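PDB 2X7P: possible thiamine biosynthesis enzyme from Candida albicans, which probably binds a small organic ligand in the manner of bacterial solute-binding proteins, perhaps in connection with thiamine biosynthesis. Local coordinates for residues K18-P23 with G56-L61; S97-A102 with M175-T180; W101-G106 with K191-I196. The protein carries 1 engineered substitution. All coordinates share one frame; numbering follows the deposited sequence.

Contact 1 of 3, residues K18-P23 with G56-L61. With AE3 (2-(2-ethoxyethoxy)ethanol), chain F; ACY (acetic acid), chain H.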
loop_
_atom_site.group_PDB
_atom_site.type_symbol
_atom_site.label_atom_id
_atom_site.label_comp_id
_atom_site.label_asym_id
_atom_site.label_seq_id
_atom_site.Cartn_x
_atom_site.Cartn_y
_atom_site.Cartn_z
ATOM N N LYS A 18 0.369 -7.050 -18.375
ATOM C CA LYS A 18 -0.851 -6.542 -17.765
ATOM C C LYS A 18 -0.550 -6.067 -16.348
ATOM O O LYS A 18 -0.284 -6.872 -15.456
ATOM C CB LYS A 18 -1.936 -7.618 -17.750
ATOM C CG LYS A 18 -2.266 -8.180 -19.124
ATOM C CD LYS A 18 -3.479 -9.095 -19.077
ATOM C CE LYS A 18 -4.727 -8.332 -18.659
ATOM N NZ LYS A 18 -5.931 -9.208 -18.619
ATOM N N VAL A 19 -0.585 -4.754 -16.148
ATOM C CA VAL A 19 -0.234 -4.172 -14.857
ATOM C C VAL A 19 -1.469 -3.768 -14.060
ATOM O O VAL A 19 -2.220 -2.882 -14.466
ATOM C CB VAL A 19 0.684 -2.946 -15.024
ATOM C CG1 VAL A 19 1.003 -2.335 -13.670
ATOM C CG2 VAL A 19 1.960 -3.334 -15.757
ATOM N N ALA A 20 -1.671 -4.425 -12.923
ATOM C CA ALA A 20 -2.788 -4.110 -12.041
ATOM C C ALA A 20 -2.388 -3.033 -11.038
ATOM O O ALA A 20 -1.533 -3.259 -10.182
ATOM C CB ALA A 20 -3.263 -5.360 -11.319
ATOM N N TYR A 21 -3.006 -1.863 -11.151
ATOM C CA TYR A 21 -2.690 -0.748 -10.268
ATOM C C TYR A 21 -3.917 -0.301 -9.484
ATOM O O TYR A 21 -5.028 -0.775 -9.722
ATOM C CB TYR A 21 -2.135 0.428 -11.074
ATOM C CG TYR A 21 -3.187 1.177 -11.858
ATOM C CD1 TYR A 21 -3.683 0.672 -13.052
ATOM C CD2 TYR A 21 -3.691 2.388 -11.400
ATOM C CE1 TYR A 21 -4.647 1.353 -13.771
ATOM C CE2 TYR A 21 -4.654 3.076 -12.112
ATOM C CZ TYR A 21 -5.130 2.554 -13.296
ATOM O OH TYR A 21 -6.090 3.237 -14.009
ATOM N N ILE A 22 -3.707 0.617 -8.548
ATOM C CA ILE A 22 -4.794 1.162 -7.747
ATOM C C ILE A 22 -5.003 2.634 -8.081
ATOM O O ILE A 22 -4.076 3.436 -7.969
ATOM C CB ILE A 22 -4.514 1.006 -6.241
ATOM C CG1 ILE A 22 -4.304 -0.470 -5.893
ATOM C CG2 ILE A 22 -5.651 1.598 -5.423
ATOM C CD1 ILE A 22 -3.952 -0.716 -4.443
ATOM N N PRO A 23 -6.227 2.991 -8.501
ATOM C CA PRO A 23 -6.568 4.358 -8.914
ATOM C C PRO A 23 -6.478 5.350 -7.759
ATOM O O PRO A 23 -7.501 5.788 -7.234
ATOM C CB PRO A 23 -8.019 4.229 -9.388
ATOM C CG PRO A 23 -8.546 3.030 -8.678
ATOM C CD PRO A 23 -7.387 2.087 -8.570
ATOM N N GLY A 56 -5.548 -6.477 -1.721
ATOM C CA GLY A 56 -6.057 -7.822 -1.533
ATOM C C GLY A 56 -6.373 -8.497 -2.853
ATOM O O GLY A 56 -6.038 -9.662 -3.064
ATOM N N ARG A 57 -7.019 -7.758 -3.748
ATOM C CA ARG A 57 -7.368 -8.289 -5.060
ATOM C C ARG A 57 -6.156 -8.340 -5.985
ATOM O O ARG A 57 -6.065 -9.208 -6.853
ATOM C CB ARG A 57 -8.495 -7.471 -5.695
ATOM C CG ARG A 57 -8.848 -7.910 -7.105
ATOM C CD ARG A 57 -10.208 -7.391 -7.534
ATOM N NE ARG A 57 -10.508 -7.746 -8.919
ATOM C CZ ARG A 57 -10.905 -8.953 -9.312
ATOM N NH1 ARG A 57 -11.046 -9.928 -8.424
ATOM N NH2 ARG A 57 -11.154 -9.186 -10.593
ATOM N N LEU A 58 -5.225 -7.409 -5.797
ATOM C CA LEU A 58 -3.995 -7.394 -6.582
ATOM C C LEU A 58 -3.279 -8.734 -6.474
ATOM O O LEU A 58 -2.796 -9.275 -7.469
ATOM C CB LEU A 58 -3.069 -6.268 -6.119
ATOM C CG LEU A 58 -3.539 -4.834 -6.370
ATOM C CD1 LEU A 58 -2.536 -3.837 -5.814
ATOM C CD2 LEU A 58 -3.763 -4.595 -7.855
ATOM N N ILE A 59 -3.218 -9.263 -5.257
ATOM C CA ILE A 59 -2.591 -10.555 -5.010
ATOM C C ILE A 59 -3.353 -11.670 -5.717
ATOM O O ILE A 59 -2.753 -12.536 -6.355
ATOM C CB ILE A 59 -2.516 -10.864 -3.504
ATOM C CG1 ILE A 59 -1.709 -9.784 -2.780
ATOM C CG2 ILE A 59 -1.909 -12.237 -3.270
ATOM C CD1 ILE A 59 -1.601 -10.001 -1.285
ATOM N N ASN A 60 -4.676 -11.640 -5.603
ATOM C CA ASN A 60 -5.525 -12.631 -6.255
ATOM C C ASN A 60 -5.329 -12.645 -7.769
ATOM O O ASN A 60 -5.281 -13.708 -8.387
ATOM C CB ASN A 60 -6.996 -12.383 -5.917
ATOM C CG ASN A 60 -7.309 -12.637 -4.455
ATOM O OD1 ASN A 60 -6.573 -13.343 -3.766
ATOM N ND2 ASN A 60 -8.407 -12.065 -3.977
ATOM N N LEU A 61 -5.214 -11.460 -8.357
ATOM C CA LEU A 61 -5.016 -11.335 -9.796
ATOM C C LEU A 61 -3.666 -11.901 -10.231
ATOM O O LEU A 61 -3.522 -12.390 -11.351
ATOM C CB LEU A 61 -5.154 -9.874 -10.232
ATOM C CG LEU A 61 -6.545 -9.261 -10.058
ATOM C CD1 LEU A 61 -6.545 -7.792 -10.453
ATOM C CD2 LEU A 61 -7.576 -10.037 -10.864
HETATM C C1 AE3 F . -5.413 -1.685 0.322
HETATM C C2 AE3 F . -4.925 -0.864 -0.866
HETATM O O2 AE3 F . -5.163 0.524 -0.639
HETATM C C3 AE3 F . -4.563 1.304 -1.670
HETATM C C4 AE3 F . -4.897 2.783 -1.517
HETATM O O3 AE3 F . -4.568 3.240 -0.207
HETATM C C5 AE3 F . -3.449 4.121 -0.233
HETATM C C6 AE3 F . -3.911 5.569 -0.156
HETATM O O4 AE3 F . -5.069 5.661 0.678
HETATM C C ACY H . -10.930 -5.502 -11.336
HETATM O O ACY H . -10.722 -6.594 -11.907
HETATM O OXT ACY H . -10.510 -5.219 -10.192
HETATM C CH3 ACY H . -11.731 -4.465 -12.066
#
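Ala20 and Leu58 meet where the strand 19-21 packs against the helix 55-63, with chain directions close to antiparallel (167°) and axes 9.1 Å apart. The methyl of Ala20 points at the helix and takes Leu58 CD2 at 3.6 Å from its CB. The same methyl group of Leu58 also rests against the strand backbone, with CD2 3.5 Å from Ala20 O. One helical turn on, Leu61 CD1 reaches the Ala20 CB more loosely, at 4.2 Å. The backbone of Ala20 is itself bonded to Ile69 and Ile71 of the adjoining strand. Tyr21 turns its ring to the other side of the sheet, where it lies on Lys50. Ile22 then comes back to the helix through its longer branch. With CG1 anti to the carbonyl carbon (chi1 -58°) and the chain extended beyond it, CD1 arrives 3.7 Å from Leu58 CD1. Leu58 thus divides its two methyls, CD2 for Ala20 and CD1 for Ile22. On its other flank Ile22 CD1 touches the bound 2-(2-ethoxyethoxy)ethanol, 3.5 Å from its C3, so one end of the patch borders a bound molecule, consistent with the interlobe cleft of this family. Farther out on the helix, Arg57 grips an acetate, probably from the crystallisation liquor: its NE lies 2.8 Å from OXT and its NH2 2.9 Å from O, while Leu61 CD2 lies over one face of the guanidinium, toward its rim. No hydrogen bond joins strand and helix; what passes between these two segments is apolar contact. The helix is the connector of a beta-alpha-beta crossover from strand 49-50 to strand 69-73, packed over the strand between them, as in the open alpha/beta lobes of periplasmic-binding-protein folds.

Contact 2 of 3, residues S97-A102 with M175-T180; sequences SPLLWA and MWEYFT. With CO2 (carbon dioxide), chain L; AE3 (2-(2-ethoxyethoxy)ethanol), chain F; GOL (glycerol), chain E.
Leu100 and Tyr178 both set CG anti to the backbone N (chi1 180° and 171°), and their side chains run side by side in the same direction, Leu100 CG 3.8 Å from Tyr178 CB. Beyond them, Ala102 CB meets the edge of the tyrosine ring. Trp101 instead keeps CG beside its own backbone N (chi1 -72°), which swings the indole back along the partner strand until CE3 lies 3.5 Å from Trp176 N, near the ring plane. The backbones form a short antiparallel pairing: Ala102 and Trp176 exchange two bonds as a hydrogen-bonded pair, and the N of Tyr178, first residue of the helix, donates to Leu100 O at 2.8 Å. Glu177, at the N-cap of helix 178-186, bends its chain to face the helix start. Its OE1 accepts from Thr180 N at 2.7 Å and from Thr180 OG1, while OE2 takes a weak bond from Phe179 N and both O1 and O2 of a glycerol, probably from the crystallisation liquor. Leu100 N also donates to that glycerol O2, at 2.8 Å, and Thr261 holds the same molecule from outside. A modelled carbon dioxide lies over the centre of the Trp176 ring, its C 3.7 Å above the plane and 3.6 Å from Trp101 CH2, with a weak bond from Glu177 N to its O1. The face of Trp176, with Trp101 CH2 close by, and a carboxylate that accepts hydroxyls while capping a helix are consistent with a partly polar pocket at this strand-to-helix junction, which the glycerol merely marks.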
loop_
_atom_site.group_PDB
_atom_site.type_symbol
_atom_site.label_atom_id
_atom_site.label_comp_id
_atom_site.label_asym_id
_atom_site.label_seq_id
_atom_site.Cartn_x
_atom_site.Cartn_y
_atom_site.Cartn_z
ATOM N N SER A 97 8.503 6.672 1.001
ATOM C CA SER A 97 7.875 7.261 2.177
ATOM C C SER A 97 6.787 6.347 2.736
ATOM O O SER A 97 6.156 5.599 1.989
ATOM C CB SER A 97 7.299 8.640 1.845
ATOM O OG SER A 97 6.378 8.563 0.772
ATOM N N PRO A 98 6.566 6.407 4.058
ATOM C CA PRO A 98 5.581 5.554 4.731
ATOM C C PRO A 98 4.151 6.036 4.507
ATOM O O PRO A 98 3.939 7.138 4.001
ATOM C CB PRO A 98 5.951 5.706 6.206
ATOM C CG PRO A 98 6.529 7.073 6.296
ATOM C CD PRO A 98 7.266 7.293 5.003
ATOM N N LEU A 99 3.182 5.208 4.886
ATOM C CA LEU A 99 1.776 5.572 4.767
ATOM C C LEU A 99 1.288 6.167 6.080
ATOM O O LEU A 99 1.608 5.661 7.156
ATOM C CB LEU A 99 0.935 4.347 4.401
ATOM C CG LEU A 99 -0.464 4.631 3.850
ATOM C CD1 LEU A 99 -0.367 5.282 2.481
ATOM C CD2 LEU A 99 -1.290 3.356 3.779
ATOM N N LEU A 100 0.513 7.242 5.991
ATOM C CA LEU A 100 -0.001 7.909 7.182
ATOM C C LEU A 100 -1.401 7.421 7.535
ATOM O O LEU A 100 -2.361 7.680 6.810
ATOM C CB LEU A 100 -0.005 9.428 6.990
ATOM C CG LEU A 100 -0.524 10.256 8.169
ATOM C CD1 LEU A 100 0.274 9.956 9.429
ATOM C CD2 LEU A 100 -0.480 11.740 7.842
ATOM N N TRP A 101 -1.508 6.711 8.654
ATOM C CA TRP A 101 -2.794 6.217 9.130
ATOM C C TRP A 101 -3.382 7.155 10.177
ATOM O O TRP A 101 -2.707 7.537 11.132
ATOM C CB TRP A 101 -2.647 4.808 9.709
ATOM C CG TRP A 101 -2.414 3.749 8.673
ATOM C CD1 TRP A 101 -1.245 3.485 8.019
ATOM C CD2 TRP A 101 -3.371 2.806 8.178
ATOM N NE1 TRP A 101 -1.418 2.440 7.145
ATOM C CE2 TRP A 101 -2.714 2.004 7.224
ATOM C CE3 TRP A 101 -4.722 2.563 8.448
ATOM C CZ2 TRP A 101 -3.361 0.977 6.538
ATOM C CZ3 TRP A 101 -5.362 1.543 7.766
ATOM C CH2 TRP A 101 -4.681 0.763 6.823
ATOM N N ALA A 102 -4.644 7.522 9.991
ATOM C CA ALA A 102 -5.332 8.397 10.931
ATOM C C ALA A 102 -6.280 7.603 11.824
ATOM O O ALA A 102 -7.048 6.770 11.345
ATOM C CB ALA A 102 -6.088 9.486 10.185
HETATM N N MSE A 175 -8.908 2.869 12.373
HETATM C CA MSE A 175 -7.786 3.459 11.657
HETATM C C MSE A 175 -7.976 3.350 10.148
HETATM O O MSE A 175 -8.503 2.358 9.649
HETATM C CB MSE A 175 -6.476 2.794 12.079
HETATM C CG MSE A 175 -6.267 2.772 13.582
HETATM SE SE MSE A 175 -4.552 2.008 14.089
HETATM C CE MSE A 175 -3.374 3.313 13.239
ATOM N N TRP A 176 -7.542 4.382 9.431
ATOM C CA TRP A 176 -7.709 4.445 7.986
ATOM C C TRP A 176 -6.759 5.497 7.426
ATOM O O TRP A 176 -6.371 6.426 8.133
ATOM C CB TRP A 176 -9.158 4.797 7.639
ATOM C CG TRP A 176 -9.623 4.262 6.318
ATOM C CD1 TRP A 176 -9.767 4.961 5.153
ATOM C CD2 TRP A 176 -10.013 2.914 6.026
ATOM N NE1 TRP A 176 -10.221 4.131 4.156
ATOM C CE2 TRP A 176 -10.380 2.869 4.667
ATOM C CE3 TRP A 176 -10.086 1.741 6.785
ATOM C CZ2 TRP A 176 -10.812 1.698 4.049
ATOM C CZ3 TRP A 176 -10.516 0.578 6.169
ATOM C CH2 TRP A 176 -10.873 0.565 4.814
ATOM N N GLU A 177 -6.382 5.351 6.159
ATOM C CA GLU A 177 -5.439 6.277 5.537
ATOM C C GLU A 177 -5.898 7.724 5.715
ATOM O O GLU A 177 -7.068 8.045 5.507
ATOM C CB GLU A 177 -5.244 5.939 4.057
ATOM C CG GLU A 177 -4.034 6.607 3.418
ATOM C CD GLU A 177 -4.280 8.064 3.079
ATOM O OE1 GLU A 177 -5.441 8.417 2.789
ATOM O OE2 GLU A 177 -3.313 8.852 3.095
ATOM N N TYR A 178 -4.966 8.590 6.102
ATOM C CA TYR A 178 -5.292 9.968 6.465
ATOM C C TYR A 178 -6.065 10.742 5.399
ATOM O O TYR A 178 -7.188 11.182 5.639
ATOM C CB TYR A 178 -4.031 10.744 6.850
ATOM C CG TYR A 178 -4.280 12.224 7.034
ATOM C CD1 TYR A 178 -4.956 12.698 8.150
ATOM C CD2 TYR A 178 -3.847 13.145 6.089
ATOM C CE1 TYR A 178 -5.192 14.051 8.321
ATOM C CE2 TYR A 178 -4.076 14.498 6.252
ATOM C CZ TYR A 178 -4.749 14.945 7.370
ATOM O OH TYR A 178 -4.981 16.290 7.538
ATOM N N PHE A 179 -5.458 10.920 4.230
ATOM C CA PHE A 179 -6.068 11.731 3.178
ATOM C C PHE A 179 -7.436 11.212 2.738
ATOM O O PHE A 179 -8.269 11.976 2.251
ATOM C CB PHE A 179 -5.123 11.871 1.984
ATOM C CG PHE A 179 -3.938 12.750 2.258
ATOM C CD1 PHE A 179 -4.045 14.128 2.159
ATOM C CD2 PHE A 179 -2.721 12.203 2.626
ATOM C CE1 PHE A 179 -2.961 14.943 2.414
ATOM C CE2 PHE A 179 -1.632 13.014 2.883
ATOM C CZ PHE A 179 -1.752 14.385 2.777
ATOM N N THR A 180 -7.664 9.916 2.915
ATOM C CA THR A 180 -8.963 9.324 2.624
ATOM C C THR A 180 -9.961 9.733 3.702
ATOM O O THR A 180 -11.148 9.912 3.432
ATOM C CB THR A 180 -8.883 7.787 2.570
ATOM O OG1 THR A 180 -7.893 7.389 1.615
ATOM C CG2 THR A 180 -10.228 7.194 2.179
HETATM C C CO2 L . -6.869 1.620 4.077
HETATM O O1 CO2 L . -6.675 2.826 4.045
HETATM O O2 CO2 L . -7.064 0.413 4.107
HETATM C C1 AE3 F . -5.413 -1.685 0.322
HETATM C C2 AE3 F . -4.925 -0.864 -0.866
HETATM O O2 AE3 F . -5.163 0.524 -0.639
HETATM C C3 AE3 F . -4.563 1.304 -1.670
HETATM C C4 AE3 F . -4.897 2.783 -1.517
HETATM O O3 AE3 F . -4.568 3.240 -0.207
HETATM C C5 AE3 F . -3.449 4.121 -0.233
HETATM C C6 AE3 F . -3.911 5.569 -0.156
HETATM O O4 AE3 F . -5.069 5.661 0.678
HETATM C C1 GOL E . -0.110 9.490 1.646
HETATM O O1 GOL E . -1.483 9.607 1.266
HETATM C C2 GOL E . 0.002 9.466 3.171
HETATM O O2 GOL E . -0.722 8.346 3.684
HETATM C C3 GOL E . 1.474 9.342 3.563
HETATM O O3 GOL E . 2.197 10.458 3.040
#

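Contact 3 of 3, residues W101-G106 with K191-I196. With CO2 (carbon dioxide), chain L.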
loop_
_atom_site.group_PDB
_atom_site.type_symbol
_atom_site.label_atom_id
_atom_site.label_comp_id
_atom_site.label_asym_id
_atom_site.label_seq_id
_atom_site.Cartn_x
_atom_site.Cartn_y
_atom_site.Cartn_z
ATOM N N TRP A 101 -1.508 6.711 8.654
ATOM C CA TRP A 101 -2.794 6.217 9.130
ATOM C C TRP A 101 -3.382 7.155 10.177
ATOM O O TRP A 101 -2.707 7.537 11.132
ATOM C CB TRP A 101 -2.647 4.808 9.709
ATOM C CG TRP A 101 -2.414 3.749 8.673
ATOM C CD1 TRP A 101 -1.245 3.485 8.019
ATOM C CD2 TRP A 101 -3.371 2.806 8.178
ATOM N NE1 TRP A 101 -1.418 2.440 7.145
ATOM C CE2 TRP A 101 -2.714 2.004 7.224
ATOM C CE3 TRP A 101 -4.722 2.563 8.448
ATOM C CZ2 TRP A 101 -3.361 0.977 6.538
ATOM C CZ3 TRP A 101 -5.362 1.543 7.766
ATOM C CH2 TRP A 101 -4.681 0.763 6.823
ATOM N N ALA A 102 -4.644 7.522 9.991
ATOM C CA ALA A 102 -5.332 8.397 10.931
ATOM C C ALA A 102 -6.280 7.603 11.824
ATOM O O ALA A 102 -7.048 6.770 11.345
ATOM C CB ALA A 102 -6.088 9.486 10.185
ATOM N N VAL A 103 -6.213 7.863 13.125
ATOM C CA VAL A 103 -7.116 7.234 14.079
ATOM C C VAL A 103 -8.337 8.125 14.283
ATOM O O VAL A 103 -8.220 9.247 14.777
ATOM C CB VAL A 103 -6.426 6.986 15.432
ATOM C CG1 VAL A 103 -7.365 6.256 16.380
ATOM C CG2 VAL A 103 -5.141 6.194 15.236
ATOM N N SER A 104 -9.506 7.625 13.896
ATOM C CA SER A 104 -10.725 8.427 13.928
ATOM C C SER A 104 -11.775 7.895 14.899
ATOM O O SER A 104 -11.697 6.761 15.367
ATOM C CB SER A 104 -11.335 8.521 12.526
ATOM O OG SER A 104 -10.428 9.105 11.610
ATOM N N THR A 105 -12.759 8.739 15.190
ATOM C CA THR A 105 -13.910 8.357 15.996
ATOM C C THR A 105 -15.079 9.267 15.630
ATOM O O THR A 105 -14.931 10.167 14.805
ATOM C CB THR A 105 -13.615 8.466 17.503
ATOM O OG1 THR A 105 -14.729 7.961 18.252
ATOM C CG2 THR A 105 -13.356 9.912 17.895
ATOM N N GLY A 106 -16.239 9.030 16.233
ATOM C CA GLY A 106 -17.411 9.841 15.958
ATOM C C GLY A 106 -17.156 11.313 16.215
ATOM O O GLY A 106 -16.517 11.676 17.202
ATOM N N LYS A 191 -13.927 12.688 13.584
ATOM C CA LYS A 191 -12.862 13.534 14.110
ATOM C C LYS A 191 -11.586 12.737 14.361
ATOM O O LYS A 191 -11.633 11.544 14.660
ATOM C CB LYS A 191 -13.307 14.243 15.392
ATOM C CG LYS A 191 -13.492 13.325 16.587
ATOM C CD LYS A 191 -13.818 14.121 17.841
ATOM C CE LYS A 191 -13.943 13.215 19.054
ATOM N NZ LYS A 191 -14.244 13.981 20.292
ATOM N N GLN A 192 -10.447 13.409 14.233
ATOM C CA GLN A 192 -9.149 12.771 14.417
ATOM C C GLN A 192 -8.696 12.836 15.871
ATOM O O GLN A 192 -8.761 13.889 16.504
ATOM C CB GLN A 192 -8.105 13.432 13.515
ATOM C CG GLN A 192 -6.678 12.982 13.780
ATOM C CD GLN A 192 -5.679 13.669 12.871
ATOM O OE1 GLN A 192 -5.867 13.732 11.656
ATOM N NE2 GLN A 192 -4.606 14.187 13.456
ATOM N N ILE A 193 -8.237 11.705 16.395
ATOM C CA ILE A 193 -7.740 11.648 17.765
ATOM C C ILE A 193 -6.269 11.249 17.812
ATOM O O ILE A 193 -5.636 11.315 18.865
ATOM C CB ILE A 193 -8.560 10.671 18.632
ATOM C CG1 ILE A 193 -8.482 9.254 18.060
ATOM C CG2 ILE A 193 -10.005 11.134 18.737
ATOM C CD1 ILE A 193 -9.238 8.226 18.875
ATOM N N ASP A 194 -5.731 10.835 16.669
ATOM C CA ASP A 194 -4.330 10.438 16.591
ATOM C C ASP A 194 -3.902 10.121 15.159
ATOM O O ASP A 194 -4.737 9.931 14.277
ATOM C CB ASP A 194 -4.067 9.230 17.493
ATOM C CG ASP A 194 -2.615 9.120 17.909
ATOM O OD1 ASP A 194 -1.862 10.088 17.686
ATOM O OD2 ASP A 194 -2.229 8.068 18.462
ATOM N N GLN A 195 -2.591 10.073 14.940
ATOM C CA GLN A 195 -2.026 9.695 13.648
ATOM C C GLN A 195 -0.849 8.749 13.849
ATOM O O GLN A 195 -0.078 8.902 14.795
ATOM C CB GLN A 195 -1.564 10.929 12.872
ATOM C CG GLN A 195 -2.684 11.832 12.388
ATOM C CD GLN A 195 -2.167 12.997 11.564
ATOM O OE1 GLN A 195 -0.963 13.244 11.508
ATOM N NE2 GLN A 195 -3.078 13.716 10.918
ATOM N N ILE A 196 -0.709 7.774 12.956
ATOM C CA ILE A 196 0.373 6.800 13.054
ATOM C C ILE A 196 0.967 6.474 11.688
ATOM O O ILE A 196 0.249 6.096 10.763
ATOM C CB ILE A 196 -0.105 5.488 13.708
ATOM C CG1 ILE A 196 -0.626 5.745 15.123
ATOM C CG2 ILE A 196 1.024 4.470 13.743
ATOM C CD1 ILE A 196 0.450 6.163 16.102
HETATM C C CO2 L . -6.869 1.620 4.077
HETATM O O1 CO2 L . -6.675 2.826 4.045
HETATM O O2 CO2 L . -7.064 0.413 4.107
#
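Trp101 and Ile196 open this antiparallel pairing with two backbone bonds, Trp101 N to Ile196 O at 2.8 Å and Ile196 N to Trp101 O at 2.7 Å. Next, Val103 faces two residues at once: its N donates to Asp194 O, approaching from above the carbonyl plane, and its O accepts from Ile193 N at 2.9 Å in a nearly straight bond (179°). Ile193 and Asp194 opposite one valine make a classic beta bulge, and beyond it the register is shifted by one. Thr105 and Lys191 close the pairing with a last pair of bonds. Side chains also meet across the strands: Ile193 CG1 sits 3.6 Å from Val103 CG1, and the extended lysine chain lies along Thr105, its CE 3.5 Å from Thr105 CG2. The polar ends find partners beyond the two strands. Lys191 NZ donates to the carbonyls of Val112 and Arg109, Thr105 OG1 bonds to Asp172 O, and Ser104 OG bonds to Tyr185 OH. Asp194 OD1 accepts a weak bond from Gln195 N within its own strand. On the face of Ala102 and Ser104, Gln195 NE2 meets Gln192 OE1 at 2.9 Å, but Gln192 NE2 and Gln195 NE2 are only 3.0 Å apart, so the orientation of these amides is doubtful. Six backbone bonds thus persist across the bulge, fastening an outermost strand whose lysine also bonds the carbonyls of Arg109 and Val112.

In the fold
Contact 1 closes along the chain before the other two open, and belongs to the sheet built around strands 19-21 and 69-73. Contacts 2 and 3 start from the same stretch and lie in the second five-stranded sheet, on the opposite side of the chain's centre. Between centres, contact 1 is about 20 Å from contact 2 and about 28 Å from contact 3. Contacts 2 and 3, about 9 Å apart between centres, share Trp101 and Ala102 of strand 100-106, which has 173-177 on one flank and 190-197 on the other. Tyr178 packs on Gln192 and Gln195 between them. One 2-(2-ethoxyethoxy)ethanol touches both contact 1 and contact 2, consistent with a ligand cleft between two lobes, as in solute-binding proteins.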